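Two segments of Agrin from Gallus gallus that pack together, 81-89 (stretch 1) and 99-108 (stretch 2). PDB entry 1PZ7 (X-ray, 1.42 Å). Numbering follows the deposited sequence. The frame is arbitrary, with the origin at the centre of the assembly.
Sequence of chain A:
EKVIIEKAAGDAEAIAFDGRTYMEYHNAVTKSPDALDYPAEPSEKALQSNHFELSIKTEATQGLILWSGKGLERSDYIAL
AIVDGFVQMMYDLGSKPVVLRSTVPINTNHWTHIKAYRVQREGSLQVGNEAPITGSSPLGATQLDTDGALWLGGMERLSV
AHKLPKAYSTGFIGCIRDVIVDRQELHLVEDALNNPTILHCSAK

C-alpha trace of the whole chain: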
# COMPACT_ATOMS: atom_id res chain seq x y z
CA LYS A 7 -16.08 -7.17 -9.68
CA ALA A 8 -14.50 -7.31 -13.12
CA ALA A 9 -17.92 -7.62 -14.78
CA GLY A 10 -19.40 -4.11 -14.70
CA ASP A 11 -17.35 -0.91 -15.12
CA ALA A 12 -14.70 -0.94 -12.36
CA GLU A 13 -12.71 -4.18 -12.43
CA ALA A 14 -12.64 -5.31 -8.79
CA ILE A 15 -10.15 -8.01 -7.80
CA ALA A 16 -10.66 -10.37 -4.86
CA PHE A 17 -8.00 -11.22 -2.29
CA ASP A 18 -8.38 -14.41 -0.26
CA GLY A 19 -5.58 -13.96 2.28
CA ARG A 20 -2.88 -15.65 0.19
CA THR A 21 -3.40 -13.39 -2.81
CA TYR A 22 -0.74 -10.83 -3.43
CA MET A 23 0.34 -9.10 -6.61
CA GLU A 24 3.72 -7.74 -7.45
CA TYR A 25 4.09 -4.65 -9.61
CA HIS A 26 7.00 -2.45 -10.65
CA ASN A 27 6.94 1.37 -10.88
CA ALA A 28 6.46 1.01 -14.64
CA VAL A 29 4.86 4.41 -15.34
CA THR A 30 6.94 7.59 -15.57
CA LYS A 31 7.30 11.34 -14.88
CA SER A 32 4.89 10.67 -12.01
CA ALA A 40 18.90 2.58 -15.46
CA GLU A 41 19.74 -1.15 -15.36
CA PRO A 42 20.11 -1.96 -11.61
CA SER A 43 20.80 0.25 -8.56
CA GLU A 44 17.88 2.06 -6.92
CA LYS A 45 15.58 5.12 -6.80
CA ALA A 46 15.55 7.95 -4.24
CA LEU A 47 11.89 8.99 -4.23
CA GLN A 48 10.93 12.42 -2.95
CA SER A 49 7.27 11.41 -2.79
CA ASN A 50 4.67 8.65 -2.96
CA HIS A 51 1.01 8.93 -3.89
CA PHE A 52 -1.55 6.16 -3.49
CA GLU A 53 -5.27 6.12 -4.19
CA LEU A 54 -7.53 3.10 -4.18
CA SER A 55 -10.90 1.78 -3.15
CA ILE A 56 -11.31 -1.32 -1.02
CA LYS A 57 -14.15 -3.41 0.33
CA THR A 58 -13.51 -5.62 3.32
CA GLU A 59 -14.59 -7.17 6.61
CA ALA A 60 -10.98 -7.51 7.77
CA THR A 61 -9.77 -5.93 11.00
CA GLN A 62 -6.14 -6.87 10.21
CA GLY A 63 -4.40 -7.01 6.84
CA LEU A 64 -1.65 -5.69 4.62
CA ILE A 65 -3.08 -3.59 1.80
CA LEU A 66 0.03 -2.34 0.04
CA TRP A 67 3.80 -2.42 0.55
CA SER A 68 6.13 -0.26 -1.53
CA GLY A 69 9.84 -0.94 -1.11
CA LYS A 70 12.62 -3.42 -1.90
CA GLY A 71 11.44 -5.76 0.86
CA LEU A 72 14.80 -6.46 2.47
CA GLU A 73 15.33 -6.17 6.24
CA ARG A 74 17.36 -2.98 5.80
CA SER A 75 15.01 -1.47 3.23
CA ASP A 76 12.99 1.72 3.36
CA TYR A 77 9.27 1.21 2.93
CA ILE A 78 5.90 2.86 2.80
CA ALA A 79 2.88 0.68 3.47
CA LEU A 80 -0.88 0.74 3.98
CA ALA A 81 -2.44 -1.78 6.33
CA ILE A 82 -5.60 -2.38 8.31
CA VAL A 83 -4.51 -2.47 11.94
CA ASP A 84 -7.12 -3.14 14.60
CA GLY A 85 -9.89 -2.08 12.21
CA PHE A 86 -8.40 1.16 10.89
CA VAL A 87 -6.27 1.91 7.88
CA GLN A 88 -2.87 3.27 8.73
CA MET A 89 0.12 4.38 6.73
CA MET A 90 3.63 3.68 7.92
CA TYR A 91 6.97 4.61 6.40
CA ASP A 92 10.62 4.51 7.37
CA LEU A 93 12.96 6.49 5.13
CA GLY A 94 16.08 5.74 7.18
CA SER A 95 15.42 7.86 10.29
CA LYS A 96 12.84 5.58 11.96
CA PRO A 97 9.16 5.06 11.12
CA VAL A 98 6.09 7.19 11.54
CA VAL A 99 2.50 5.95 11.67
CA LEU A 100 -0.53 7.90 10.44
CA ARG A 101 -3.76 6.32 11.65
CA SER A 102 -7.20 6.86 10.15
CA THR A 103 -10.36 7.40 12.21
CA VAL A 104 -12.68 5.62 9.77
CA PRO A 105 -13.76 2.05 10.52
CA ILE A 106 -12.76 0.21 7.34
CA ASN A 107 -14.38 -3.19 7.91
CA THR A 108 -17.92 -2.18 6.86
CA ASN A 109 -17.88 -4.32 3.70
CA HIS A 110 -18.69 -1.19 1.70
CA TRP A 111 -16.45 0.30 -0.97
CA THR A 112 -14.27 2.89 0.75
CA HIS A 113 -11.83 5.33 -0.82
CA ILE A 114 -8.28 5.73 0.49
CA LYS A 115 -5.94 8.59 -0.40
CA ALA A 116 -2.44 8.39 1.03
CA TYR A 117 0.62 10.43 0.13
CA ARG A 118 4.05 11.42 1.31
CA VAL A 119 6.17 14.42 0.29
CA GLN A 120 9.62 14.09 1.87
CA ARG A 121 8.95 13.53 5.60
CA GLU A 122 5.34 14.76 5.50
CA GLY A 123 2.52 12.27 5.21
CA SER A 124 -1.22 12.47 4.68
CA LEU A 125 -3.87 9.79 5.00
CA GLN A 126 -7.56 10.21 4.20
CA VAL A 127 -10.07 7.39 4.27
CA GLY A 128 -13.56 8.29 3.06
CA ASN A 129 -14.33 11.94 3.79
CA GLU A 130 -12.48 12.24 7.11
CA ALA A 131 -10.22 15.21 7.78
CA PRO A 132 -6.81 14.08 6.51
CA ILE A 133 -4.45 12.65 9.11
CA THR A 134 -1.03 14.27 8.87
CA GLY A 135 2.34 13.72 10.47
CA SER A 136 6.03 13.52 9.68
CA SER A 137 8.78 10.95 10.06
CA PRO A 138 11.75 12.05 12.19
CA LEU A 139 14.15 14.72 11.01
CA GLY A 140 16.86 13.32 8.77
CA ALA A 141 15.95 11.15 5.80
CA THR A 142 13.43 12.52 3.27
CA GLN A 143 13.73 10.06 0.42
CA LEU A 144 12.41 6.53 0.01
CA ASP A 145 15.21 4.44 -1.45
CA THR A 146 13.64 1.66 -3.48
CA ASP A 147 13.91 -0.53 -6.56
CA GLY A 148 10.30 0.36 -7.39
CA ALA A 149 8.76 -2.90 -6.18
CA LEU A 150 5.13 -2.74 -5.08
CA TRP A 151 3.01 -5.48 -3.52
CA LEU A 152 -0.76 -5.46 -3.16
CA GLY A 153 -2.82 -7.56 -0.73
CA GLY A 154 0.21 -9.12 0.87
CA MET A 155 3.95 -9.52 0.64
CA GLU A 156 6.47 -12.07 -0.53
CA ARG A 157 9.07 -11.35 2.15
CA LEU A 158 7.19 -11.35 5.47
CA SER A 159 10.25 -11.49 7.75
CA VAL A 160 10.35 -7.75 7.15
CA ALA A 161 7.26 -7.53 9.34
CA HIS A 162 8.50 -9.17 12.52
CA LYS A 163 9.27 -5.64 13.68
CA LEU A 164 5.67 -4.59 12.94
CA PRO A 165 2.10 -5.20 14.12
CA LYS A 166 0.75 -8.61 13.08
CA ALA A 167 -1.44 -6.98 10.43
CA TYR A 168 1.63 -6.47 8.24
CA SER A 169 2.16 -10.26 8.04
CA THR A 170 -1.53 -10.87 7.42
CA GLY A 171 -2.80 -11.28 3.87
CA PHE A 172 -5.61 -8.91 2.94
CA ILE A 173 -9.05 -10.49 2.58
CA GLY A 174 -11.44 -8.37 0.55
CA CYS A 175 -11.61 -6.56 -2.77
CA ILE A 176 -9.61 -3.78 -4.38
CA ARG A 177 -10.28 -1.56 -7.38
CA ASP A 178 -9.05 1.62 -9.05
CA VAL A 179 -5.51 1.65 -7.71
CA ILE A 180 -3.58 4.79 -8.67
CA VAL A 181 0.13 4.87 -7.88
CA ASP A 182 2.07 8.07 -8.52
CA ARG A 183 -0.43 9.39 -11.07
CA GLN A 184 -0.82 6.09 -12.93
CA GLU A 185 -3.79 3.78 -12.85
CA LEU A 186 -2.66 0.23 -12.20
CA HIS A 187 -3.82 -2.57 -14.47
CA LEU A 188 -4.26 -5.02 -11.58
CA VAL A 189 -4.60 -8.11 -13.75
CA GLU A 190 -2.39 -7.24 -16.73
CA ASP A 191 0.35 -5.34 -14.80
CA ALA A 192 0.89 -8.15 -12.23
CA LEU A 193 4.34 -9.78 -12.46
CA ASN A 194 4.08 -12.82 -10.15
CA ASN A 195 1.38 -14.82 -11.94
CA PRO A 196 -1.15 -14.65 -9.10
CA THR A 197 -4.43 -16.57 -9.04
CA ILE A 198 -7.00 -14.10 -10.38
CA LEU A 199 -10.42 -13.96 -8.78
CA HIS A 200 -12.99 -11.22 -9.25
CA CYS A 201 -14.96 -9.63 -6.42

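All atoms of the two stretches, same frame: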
# COMPACT_ATOMS: atom_id res chain seq x y z
N ALA A 81 -1.97 -0.56 5.71
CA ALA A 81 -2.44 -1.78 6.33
C ALA A 81 -3.66 -1.48 7.17
O ALA A 81 -3.84 -0.35 7.61
CB ALA A 81 -1.36 -2.38 7.21
N ILE A 82 -4.48 -2.49 7.39
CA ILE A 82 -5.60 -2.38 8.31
C ILE A 82 -5.05 -2.91 9.62
O ILE A 82 -4.62 -4.06 9.68
CB ILE A 82 -6.79 -3.22 7.84
CG1 ILE A 82 -7.26 -2.77 6.45
CG2 ILE A 82 -7.93 -3.11 8.85
CD1 ILE A 82 -8.33 -3.67 5.84
N VAL A 83 -5.02 -2.07 10.65
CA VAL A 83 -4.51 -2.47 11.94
C VAL A 83 -5.58 -2.20 12.97
O VAL A 83 -5.97 -1.05 13.19
CB VAL A 83 -3.23 -1.69 12.31
CG1 VAL A 83 -2.77 -2.06 13.71
CG2 VAL A 83 -2.14 -1.95 11.28
N ASP A 84 -6.06 -3.26 13.61
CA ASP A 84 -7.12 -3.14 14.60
C ASP A 84 -8.33 -2.37 14.06
O ASP A 84 -8.92 -1.55 14.76
CB ASP A 84 -6.59 -2.47 15.88
CG ASP A 84 -5.51 -3.28 16.57
OD1 ASP A 84 -5.52 -4.53 16.47
OD2 ASP A 84 -4.60 -2.76 17.25
N GLY A 85 -8.69 -2.64 12.81
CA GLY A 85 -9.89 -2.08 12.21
C GLY A 85 -9.79 -0.73 11.53
O GLY A 85 -10.80 -0.22 11.02
N PHE A 86 -8.60 -0.14 11.51
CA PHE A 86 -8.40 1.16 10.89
C PHE A 86 -7.22 1.14 9.94
O PHE A 86 -6.20 0.52 10.21
CB PHE A 86 -8.18 2.22 11.97
CG PHE A 86 -9.38 2.46 12.84
CD1 PHE A 86 -9.54 1.76 14.03
CD2 PHE A 86 -10.37 3.36 12.47
CE1 PHE A 86 -10.65 1.97 14.83
CE2 PHE A 86 -11.47 3.58 13.27
CZ PHE A 86 -11.61 2.88 14.45
N VAL A 87 -7.38 1.82 8.81
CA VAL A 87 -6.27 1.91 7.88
C VAL A 87 -5.21 2.81 8.49
O VAL A 87 -5.52 3.84 9.10
CB VAL A 87 -6.71 2.50 6.53
CG1 VAL A 87 -5.50 2.68 5.61
CG2 VAL A 87 -7.75 1.62 5.87
N GLN A 88 -3.96 2.41 8.34
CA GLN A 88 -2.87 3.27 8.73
C GLN A 88 -1.76 3.20 7.71
O GLN A 88 -1.60 2.20 7.01
CB GLN A 88 -2.36 2.93 10.13
CG GLN A 88 -1.68 1.59 10.26
CD GLN A 88 -1.12 1.39 11.66
OE1 GLN A 88 0.01 0.92 11.82
NE2 GLN A 88 -1.90 1.75 12.66
N MET A 89 -1.03 4.30 7.60
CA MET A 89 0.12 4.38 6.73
C MET A 89 1.35 4.42 7.61
O MET A 89 1.34 5.06 8.67
CB MET A 89 0.06 5.61 5.85
CG MET A 89 1.25 5.75 4.94
SD MET A 89 1.04 6.97 3.64
CE MET A 89 0.80 8.44 4.59
N VAL A 99 3.79 6.58 11.95
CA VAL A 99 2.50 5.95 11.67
C VAL A 99 1.43 7.03 11.63
O VAL A 99 1.36 7.88 12.53
CB VAL A 99 2.12 4.92 12.75
CG1 VAL A 99 0.70 4.43 12.56
CG2 VAL A 99 3.09 3.76 12.74
N LEU A 100 0.61 7.00 10.58
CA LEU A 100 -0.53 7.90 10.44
C LEU A 100 -1.75 7.00 10.47
O LEU A 100 -1.89 6.14 9.60
CB LEU A 100 -0.46 8.67 9.13
CG LEU A 100 0.54 9.83 9.09
CD1 LEU A 100 1.96 9.35 9.10
CD2 LEU A 100 0.30 10.68 7.86
N ARG A 101 -2.62 7.20 11.45
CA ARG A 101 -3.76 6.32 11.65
C ARG A 101 -5.10 7.00 11.40
O ARG A 101 -5.41 8.04 11.98
CB ARG A 101 -3.70 5.80 13.08
CG ARG A 101 -4.59 4.64 13.38
CD ARG A 101 -4.18 3.95 14.67
NE ARG A 101 -5.20 3.02 15.13
CZ ARG A 101 -5.38 1.81 14.62
NH1 ARG A 101 -6.34 1.04 15.11
NH2 ARG A 101 -4.62 1.37 13.63
N SER A 102 -5.88 6.38 10.52
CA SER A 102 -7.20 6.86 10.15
C SER A 102 -8.20 6.69 11.29
O SER A 102 -8.01 5.86 12.18
CB SER A 102 -7.69 6.08 8.93
OG SER A 102 -9.05 6.35 8.62
N THR A 103 -9.27 7.48 11.24
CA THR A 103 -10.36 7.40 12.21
C THR A 103 -11.60 6.72 11.65
O THR A 103 -12.63 6.66 12.32
CB THR A 103 -10.78 8.82 12.67
OG1 THR A 103 -11.42 9.51 11.59
CG2 THR A 103 -9.58 9.68 13.02
N VAL A 104 -11.52 6.21 10.43
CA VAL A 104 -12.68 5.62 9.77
C VAL A 104 -12.70 4.10 9.85
O VAL A 104 -11.82 3.45 9.31
CB VAL A 104 -12.71 6.02 8.29
CG1 VAL A 104 -13.87 5.35 7.56
CG2 VAL A 104 -12.78 7.53 8.15
N PRO A 105 -13.68 3.51 10.51
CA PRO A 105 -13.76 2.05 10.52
C PRO A 105 -13.81 1.54 9.08
O PRO A 105 -14.68 1.95 8.32
CB PRO A 105 -15.06 1.77 11.26
CG PRO A 105 -15.21 2.96 12.15
CD PRO A 105 -14.76 4.12 11.31
N ILE A 106 -12.88 0.67 8.72
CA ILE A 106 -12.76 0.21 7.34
C ILE A 106 -13.53 -1.07 7.04
O ILE A 106 -13.88 -1.33 5.88
CB ILE A 106 -11.27 0.01 6.99
CG1 ILE A 106 -11.07 -0.13 5.47
CG2 ILE A 106 -10.70 -1.22 7.69
CD1 ILE A 106 -11.43 1.10 4.68
N ASN A 107 -13.81 -1.85 8.07
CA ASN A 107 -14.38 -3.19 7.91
C ASN A 107 -15.91 -3.22 7.79
O ASN A 107 -16.56 -4.11 8.35
CB ASN A 107 -13.94 -4.06 9.08
CG ASN A 107 -14.17 -3.39 10.42
OD1 ASN A 107 -13.75 -2.26 10.64
ND2 ASN A 107 -14.84 -4.09 11.32
N THR A 108 -16.47 -2.28 7.03
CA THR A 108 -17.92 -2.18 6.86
C THR A 108 -18.45 -3.00 5.68
O THR A 108 -19.65 -3.06 5.46
CB THR A 108 -18.30 -0.73 6.59
OG1 THR A 108 -17.59 -0.28 5.43
CG2 THR A 108 -17.82 0.18 7.71
O HOH W 1 -13.01 -0.71 12.77
O HOH W 2 -9.57 3.57 8.03

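Stretch 1 is a β-hairpin: strands 81-83 and 86-89 are joined by a type I' turn from V83 to F86. The hairpin is held by paired backbone hydrogen bonds, among them V83 N to F86 O at 2.9 Å and Q88 N to A81 O at 2.9 Å. Its second strand runs antiparallel to the strand that opens stretch 2, with 156° between their N-to-C directions and a closest axial approach of 4.6 Å. The register is fixed by M89 and L100, a hydrogen-bonded pair in which M89 N donates to L100 O (2.9 Å, 159°) and L100 N to M89 O (2.8 Å, 171°). Q88 and R101 form the adjacent non-hydrogen-bonded pair, with their CA atoms 4.3 Å apart, and S102 N then donates to V87 O at 2.9 Å.

Beyond S102 the chain turns a corner at V104, and direct backbone pairing gives way to water. Water 2 accepts from V87 N (2.9 Å) and donates to V104 O (2.6 Å) and S102 OG (2.9 Å), so it bridges the two backbones where they separate. S102 OG also accepts from V104 N at 3.1 Å, which ties the side chain to the corner itself. Direct contact resumes where I106 N donates to G85 O, a bond that is long at 3.2 Å but nearly linear at 173°. Water 1 donates to the same G85 O (2.9 Å) and to N107 OD1 (2.7 Å). At G85, phi/psi of 88/0 would jam a CB against the preceding carbonyl oxygen, so the backbone alone calls for glycine.

Among the side chains, R101 has the most area covered by the other stretch, 106 Å². Its extended chain, t at chi1 through chi3, carries the guanidinium to the turn, where NH1 and NH2 both donate to V83 O, at 2.9 and 2.8 Å. This oxygen lies near the guanidinium plane, as a forked bond requires, while F86 CB sits over one face of the group.

The F86 ring lies along the corner of stretch 2. T103 O approaches its edge, 3.4 Å from CE2, and P105 CD is 3.9 Å from CE2.

I106 points toward the hairpin and touches both of its strands: its CG2 is 3.5 Å from I82 CG2, and its CG1 is 3.8 Å from V87 CG2. M89 and L100 share one face of the sheet, opposite Q88 and R101, and meet there with M89 CE 4.0 Å from L100 CD2.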